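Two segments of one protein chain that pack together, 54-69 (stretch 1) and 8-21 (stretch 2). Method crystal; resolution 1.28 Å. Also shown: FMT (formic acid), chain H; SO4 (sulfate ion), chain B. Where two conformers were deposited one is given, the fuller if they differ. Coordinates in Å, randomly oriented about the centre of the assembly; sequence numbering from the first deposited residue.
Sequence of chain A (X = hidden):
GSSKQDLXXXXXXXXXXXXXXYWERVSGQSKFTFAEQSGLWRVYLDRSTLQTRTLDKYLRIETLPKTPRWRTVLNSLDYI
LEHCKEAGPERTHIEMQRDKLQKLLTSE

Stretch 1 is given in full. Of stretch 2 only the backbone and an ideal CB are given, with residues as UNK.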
# COMPACT_ATOMS: atom_id res chain seq x y z
N THR A 54 -26.63 2.51 1.77
CA THR A 54 -25.93 3.82 1.64
C THR A 54 -24.66 3.67 0.80
O THR A 54 -24.43 4.52 -0.08
CB THR A 54 -25.66 4.42 3.02
OG1 THR A 54 -26.90 4.44 3.72
CG2 THR A 54 -25.08 5.82 2.92
N LEU A 55 -23.86 2.64 1.05
CA LEU A 55 -22.64 2.42 0.24
C LEU A 55 -23.00 2.39 -1.25
O LEU A 55 -22.27 2.98 -2.06
CB LEU A 55 -22.02 1.08 0.67
CG LEU A 55 -20.85 0.58 -0.19
CD1 LEU A 55 -19.71 1.58 -0.21
CD2 LEU A 55 -20.38 -0.78 0.31
N ASP A 56 -24.11 1.74 -1.59
CA ASP A 56 -24.49 1.60 -3.02
C ASP A 56 -24.67 2.97 -3.68
O ASP A 56 -24.42 3.08 -4.88
CB ASP A 56 -25.76 0.76 -3.16
CG ASP A 56 -25.58 -0.70 -2.77
OD1 ASP A 56 -24.43 -1.11 -2.52
OD2 ASP A 56 -26.59 -1.41 -2.74
N LYS A 57 -25.08 3.98 -2.91
CA LYS A 57 -25.30 5.34 -3.48
C LYS A 57 -23.98 5.95 -3.96
O LYS A 57 -24.02 6.82 -4.84
CB LYS A 57 -25.94 6.26 -2.43
CG LYS A 57 -27.34 5.85 -1.99
CD LYS A 57 -27.95 6.76 -0.96
CE LYS A 57 -29.34 6.30 -0.55
NZ LYS A 57 -29.94 7.21 0.45
N TYR A 58 -22.85 5.49 -3.43
CA TYR A 58 -21.52 6.06 -3.76
C TYR A 58 -20.95 5.45 -5.04
O TYR A 58 -19.86 5.87 -5.44
CB TYR A 58 -20.56 5.83 -2.59
CG TYR A 58 -20.81 6.75 -1.41
CD1 TYR A 58 -21.92 6.60 -0.60
CD2 TYR A 58 -19.92 7.76 -1.11
CE1 TYR A 58 -22.14 7.44 0.48
CE2 TYR A 58 -20.13 8.62 -0.05
CZ TYR A 58 -21.24 8.46 0.75
OH TYR A 58 -21.44 9.30 1.82
N LEU A 59 -21.69 4.55 -5.69
CA LEU A 59 -21.13 3.82 -6.85
C LEU A 59 -21.61 4.43 -8.17
O LEU A 59 -21.19 3.94 -9.22
CB LEU A 59 -21.49 2.34 -6.73
CG LEU A 59 -21.10 1.69 -5.39
CD1 LEU A 59 -21.44 0.21 -5.39
CD2 LEU A 59 -19.62 1.90 -5.08
N ARG A 60 -22.44 5.47 -8.10
CA ARG A 60 -22.94 6.18 -9.31
C ARG A 60 -22.99 7.67 -8.99
O ARG A 60 -23.45 8.04 -7.89
CB ARG A 60 -24.33 5.69 -9.73
CG ARG A 60 -24.40 4.22 -10.11
CD ARG A 60 -25.77 3.72 -10.53
NE ARG A 60 -26.27 4.22 -11.81
CZ ARG A 60 -27.32 5.03 -11.98
NH1 ARG A 60 -28.04 5.44 -10.95
NH2 ARG A 60 -27.66 5.40 -13.21
N ILE A 61 -22.57 8.51 -9.93
CA ILE A 61 -22.62 9.97 -9.66
C ILE A 61 -24.08 10.42 -9.46
O ILE A 61 -24.30 11.33 -8.66
CB ILE A 61 -21.90 10.75 -10.79
CG1 ILE A 61 -21.60 12.19 -10.38
CG2 ILE A 61 -22.68 10.69 -12.10
CD1 ILE A 61 -20.67 12.32 -9.19
N GLU A 62 -25.04 9.76 -10.11
CA GLU A 62 -26.47 10.17 -10.02
C GLU A 62 -27.03 9.98 -8.61
O GLU A 62 -27.98 10.70 -8.26
CB GLU A 62 -27.34 9.34 -10.98
CG GLU A 62 -27.08 9.59 -12.45
CD GLU A 62 -25.90 8.88 -13.09
OE1 GLU A 62 -25.18 8.14 -12.40
OE2 GLU A 62 -25.73 9.05 -14.32
N THR A 63 -26.47 9.05 -7.84
CA THR A 63 -27.03 8.73 -6.50
C THR A 63 -26.11 9.21 -5.37
O THR A 63 -26.52 9.11 -4.20
CB THR A 63 -27.26 7.21 -6.39
OG1 THR A 63 -26.03 6.55 -6.67
CG2 THR A 63 -28.33 6.72 -7.33
N LEU A 64 -24.93 9.72 -5.69
CA LEU A 64 -23.99 10.15 -4.63
C LEU A 64 -24.69 11.16 -3.73
O LEU A 64 -25.26 12.14 -4.22
CB LEU A 64 -22.75 10.76 -5.28
CG LEU A 64 -21.66 11.19 -4.30
CD1 LEU A 64 -21.04 9.99 -3.60
CD2 LEU A 64 -20.60 12.00 -5.02
N PRO A 65 -24.68 10.99 -2.39
CA PRO A 65 -25.35 11.94 -1.51
C PRO A 65 -24.88 13.39 -1.67
O PRO A 65 -23.75 13.64 -2.05
CB PRO A 65 -25.02 11.43 -0.10
CG PRO A 65 -24.83 9.94 -0.31
CD PRO A 65 -24.12 9.85 -1.65
N LYS A 66 -25.79 14.32 -1.38
CA LYS A 66 -25.47 15.77 -1.42
C LYS A 66 -24.31 16.04 -0.47
O LYS A 66 -23.46 16.88 -0.80
CB LYS A 66 -26.72 16.57 -1.04
CG LYS A 66 -26.56 18.08 -0.99
CD LYS A 66 -27.85 18.83 -0.69
CE LYS A 66 -28.47 18.46 0.64
NZ LYS A 66 -27.56 18.74 1.78
N THR A 67 -24.28 15.32 0.66
CA THR A 67 -23.22 15.44 1.69
C THR A 67 -22.45 14.12 1.76
O THR A 67 -22.80 13.24 2.54
CB THR A 67 -23.80 15.79 3.07
OG1 THR A 67 -24.50 17.02 2.94
CG2 THR A 67 -22.74 15.92 4.15
N PRO A 68 -21.41 13.92 0.93
CA PRO A 68 -20.64 12.68 0.99
C PRO A 68 -19.83 12.59 2.29
O PRO A 68 -19.39 13.61 2.78
CB PRO A 68 -19.67 12.77 -0.20
CG PRO A 68 -20.25 13.86 -1.08
CD PRO A 68 -20.94 14.81 -0.13
N ARG A 69 -19.69 11.38 2.82
CA ARG A 69 -18.84 11.15 4.02
C ARG A 69 -17.41 10.87 3.51
O ARG A 69 -17.01 9.71 3.43
CB ARG A 69 -19.42 10.02 4.87
CG ARG A 69 -20.77 10.33 5.49
CD ARG A 69 -21.17 9.22 6.44
NE ARG A 69 -22.45 9.44 7.12
CZ ARG A 69 -22.60 10.01 8.31
NH1 ARG A 69 -21.55 10.44 9.00
NH2 ARG A 69 -23.81 10.14 8.83
N UNK A 8 -14.28 16.52 -7.28
CA UNK A 8 -14.16 15.72 -6.08
C UNK A 8 -15.21 14.60 -6.08
O UNK A 8 -14.89 13.46 -5.74
CB UNK A 8 -14.31 16.60 -4.84
N UNK A 9 -16.45 14.92 -6.47
CA UNK A 9 -17.52 13.94 -6.50
C UNK A 9 -17.23 12.87 -7.56
O UNK A 9 -17.45 11.68 -7.29
CB UNK A 9 -18.86 14.62 -6.77
N UNK A 10 -16.77 13.28 -8.74
CA UNK A 10 -16.44 12.31 -9.81
C UNK A 10 -15.30 11.39 -9.36
O UNK A 10 -15.37 10.18 -9.61
CB UNK A 10 -16.05 13.04 -11.10
N UNK A 11 -14.28 11.95 -8.73
CA UNK A 11 -13.13 11.13 -8.26
C UNK A 11 -13.60 10.17 -7.16
O UNK A 11 -13.17 9.02 -7.14
CB UNK A 11 -12.00 12.02 -7.74
N UNK A 12 -14.50 10.64 -6.28
CA UNK A 12 -14.99 9.78 -5.17
C UNK A 12 -15.70 8.54 -5.74
O UNK A 12 -15.47 7.44 -5.23
CB UNK A 12 -15.94 10.56 -4.26
N UNK A 13 -16.52 8.72 -6.78
CA UNK A 13 -17.24 7.57 -7.38
C UNK A 13 -16.24 6.63 -8.06
O UNK A 13 -16.35 5.40 -7.90
CB UNK A 13 -18.29 8.05 -8.39
N UNK A 14 -15.29 7.19 -8.82
CA UNK A 14 -14.25 6.38 -9.50
C UNK A 14 -13.47 5.59 -8.45
O UNK A 14 -13.29 4.37 -8.61
CB UNK A 14 -13.30 7.26 -10.32
N UNK A 15 -13.05 6.26 -7.38
CA UNK A 15 -12.23 5.61 -6.33
C UNK A 15 -12.99 4.48 -5.64
O UNK A 15 -12.44 3.39 -5.46
CB UNK A 15 -11.79 6.64 -5.29
N UNK A 16 -14.25 4.73 -5.28
CA UNK A 16 -15.04 3.75 -4.56
C UNK A 16 -15.32 2.53 -5.42
O UNK A 16 -15.14 1.40 -4.98
CB UNK A 16 -16.35 4.37 -4.08
N UNK A 17 -15.77 2.77 -6.65
CA UNK A 17 -16.08 1.67 -7.55
C UNK A 17 -14.82 0.84 -7.82
O UNK A 17 -14.88 -0.39 -7.77
CB UNK A 17 -16.67 2.20 -8.86
N UNK A 18 -13.70 1.53 -8.08
CA UNK A 18 -12.41 0.84 -8.35
C UNK A 18 -12.02 -0.00 -7.14
O UNK A 18 -11.66 -1.18 -7.31
CB UNK A 18 -11.30 1.84 -8.67
N UNK A 19 -12.12 0.59 -5.96
CA UNK A 19 -11.70 -0.10 -4.73
C UNK A 19 -12.58 -1.34 -4.50
O UNK A 19 -12.04 -2.39 -4.13
CB UNK A 19 -11.78 0.84 -3.53
N UNK A 20 -13.89 -1.21 -4.69
CA UNK A 20 -14.78 -2.38 -4.45
C UNK A 20 -14.51 -3.48 -5.48
O UNK A 20 -14.53 -4.65 -5.10
CB UNK A 20 -16.25 -1.96 -4.51
N UNK A 21 -14.28 -3.12 -6.73
CA UNK A 21 -13.99 -4.16 -7.75
C UNK A 21 -12.71 -4.90 -7.37
O UNK A 21 -12.66 -6.14 -7.53
CB UNK A 21 -13.85 -3.54 -9.14
C FMT H . -24.61 4.03 6.42
O1 FMT H . -23.96 3.21 5.81
O2 FMT H . -25.93 4.15 6.38
S SO4 B . -17.43 10.92 8.58
O1 SO4 B . -17.04 10.32 9.83
O2 SO4 B . -16.90 10.16 7.48
O3 SO4 B . -16.91 12.26 8.53
O4 SO4 B . -18.86 10.97 8.48

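Stretch 2 is a continuous helix; the amides of positions 12 to 21 each bond to the carbonyl four residues back, and its side chains make the contact with stretch 1, a weakly bonded helical turn followed by turn and loop.

Position 8 has nothing of stretch 1 within 5.5 Å of its CB, so the contact sets no demand there. It is selenomethionine, Met8.

Position 9 points toward stretch 1. Its CB lies 3.6 Å from Leu64 CD2, so an aliphatic base suits the place, yet farther out the carbonyl oxygens of Leu64 and Pro65 offer acceptors. A long donor, lysine or arginine, would suit; a short apolar residue would fill the base but leave the carbonyls unreached. The residue is Arg9. Its NH1 and NH2 both donate to Pro65 O, at 2.9 and 3.2 Å, while NH2 makes a weak hydrogen bond to Leu64 O at 3.0 Å. One planar group thus ties down two successive carbonyls, with Leu64 CD2 over one of its faces. NH2 also donates to a water (2.9 Å), which in turn donates to Ile61 O (2.7 Å).

Position 10 points away, its CB 5.0 Å from Ile61 CD1; many residues would do, and Ala10 is found. Position 11 is out of reach and holds Val11.

Position 12 points toward a hollow lined by Leu64, Tyr58 and Pro68, with the nearest atom, Leu64 CD2, 4.9 Å from its CB. That leaves room for a medium-sized apolar chain such as leucine, isoleucine or methionine. Leu12 fills it: CD2 lies 3.7 Å from Pro68 CB, 4.0 Å from Leu64 CD1 and 4.1 Å from Tyr58 CD2, at the edge of the tyrosine ring.

At position 13 the backbones come closest, with CA 5.4 Å from Leu59 CA. The CB points sideways and is 4.0 Å from Tyr58 O, so a compact side chain is favoured: alanine, valine or threonine. Val13 spreads its branches along the turn and just past it, CG1 3.7 Å from Leu59 O and CG2 4.1 Å from Ile61 CD1.

Position 14 points away and position 15 is out of reach; they hold Glu14 and Ala15.

Position 16 points toward stretch 1, with its CB 4.2 Å from Leu59 CD2. A long apolar chain, methionine or leucine, could extend to Leu55. Selenomethionine Met16 does so, bringing CE 3.4 Å from Leu55 CD1.

Position 17 points sideways, its CB 4.8 Å from Leu59 CD2, and suits a small or beta-branched residue. Thr17 sets CG2 3.9 Å from Leu59 CB, while OG1 lies near its own helix, 2.9 Å from Val13 O and 3.0 Å from Glu14 O.

Positions 18 and 19 are out of reach. They are Ser18, whose OG donates to Glu14 O (2.8 Å), and Ala19.

Position 20 points toward Leu55 and Leu59, its CB 5.2 Å from Leu59 CD2, a distance that leucine or methionine could span. Leu20 places CD1 3.5 Å from Leu59 CD2 and 4.2 Å from Leu55 CD1. Position 21, out of reach, is Asn21.

Stretch 2 (8-21) MRAVLVEAMTSALN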
# COMPACT_ATOMS: atom_id res chain seq x y z
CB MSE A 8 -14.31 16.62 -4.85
CG MSE A 8 -13.12 17.53 -4.63
SE MSE A 8 -13.47 18.92 -3.31
CE MSE A 8 -14.18 17.87 -1.82
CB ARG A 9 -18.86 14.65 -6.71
CG ARG A 9 -19.27 15.53 -5.54
CD ARG A 9 -20.50 16.40 -5.80
NE ARG A 9 -21.71 15.61 -5.94
CZ ARG A 9 -22.43 15.13 -4.93
NH1 ARG A 9 -22.08 15.35 -3.67
NH2 ARG A 9 -23.51 14.41 -5.18
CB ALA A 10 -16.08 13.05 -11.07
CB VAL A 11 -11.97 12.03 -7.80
CG1 VAL A 11 -10.86 11.22 -7.16
CG2 VAL A 11 -11.43 12.85 -8.95
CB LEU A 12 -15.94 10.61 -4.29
CG LEU A 12 -16.19 10.06 -2.88
CD1 LEU A 12 -14.93 10.18 -2.04
CD2 LEU A 12 -17.33 10.80 -2.21
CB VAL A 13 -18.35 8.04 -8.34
CG1 VAL A 13 -18.92 6.88 -9.14
CG2 VAL A 13 -19.45 8.79 -7.61
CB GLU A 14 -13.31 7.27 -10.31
CG GLU A 14 -12.16 6.51 -10.97
CD GLU A 14 -12.56 5.48 -12.02
OE1 GLU A 14 -13.69 5.55 -12.53
OE2 GLU A 14 -11.73 4.59 -12.31
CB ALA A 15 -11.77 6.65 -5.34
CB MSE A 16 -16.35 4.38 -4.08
CG MSE A 16 -16.17 5.29 -2.89
SE MSE A 16 -15.37 4.33 -1.38
CE MSE A 16 -16.67 3.09 -0.61
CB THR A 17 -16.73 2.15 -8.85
OG1 THR A 17 -15.86 3.03 -9.55
CG2 THR A 17 -18.05 2.85 -8.59
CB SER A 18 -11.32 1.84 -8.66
OG SER A 18 -11.56 2.51 -9.89
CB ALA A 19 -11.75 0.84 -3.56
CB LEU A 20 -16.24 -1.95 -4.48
CG LEU A 20 -16.74 -1.32 -3.18
CD1 LEU A 20 -18.12 -0.73 -3.37
CD2 LEU A 20 -16.75 -2.35 -2.05
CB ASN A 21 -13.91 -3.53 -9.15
CG ASN A 21 -15.22 -2.93 -9.59
OD1 ASN A 21 -16.28 -3.23 -9.04
ND2 ASN A 21 -15.16 -2.07 -10.60
O HOH W 1 -23.75 13.92 -8.04
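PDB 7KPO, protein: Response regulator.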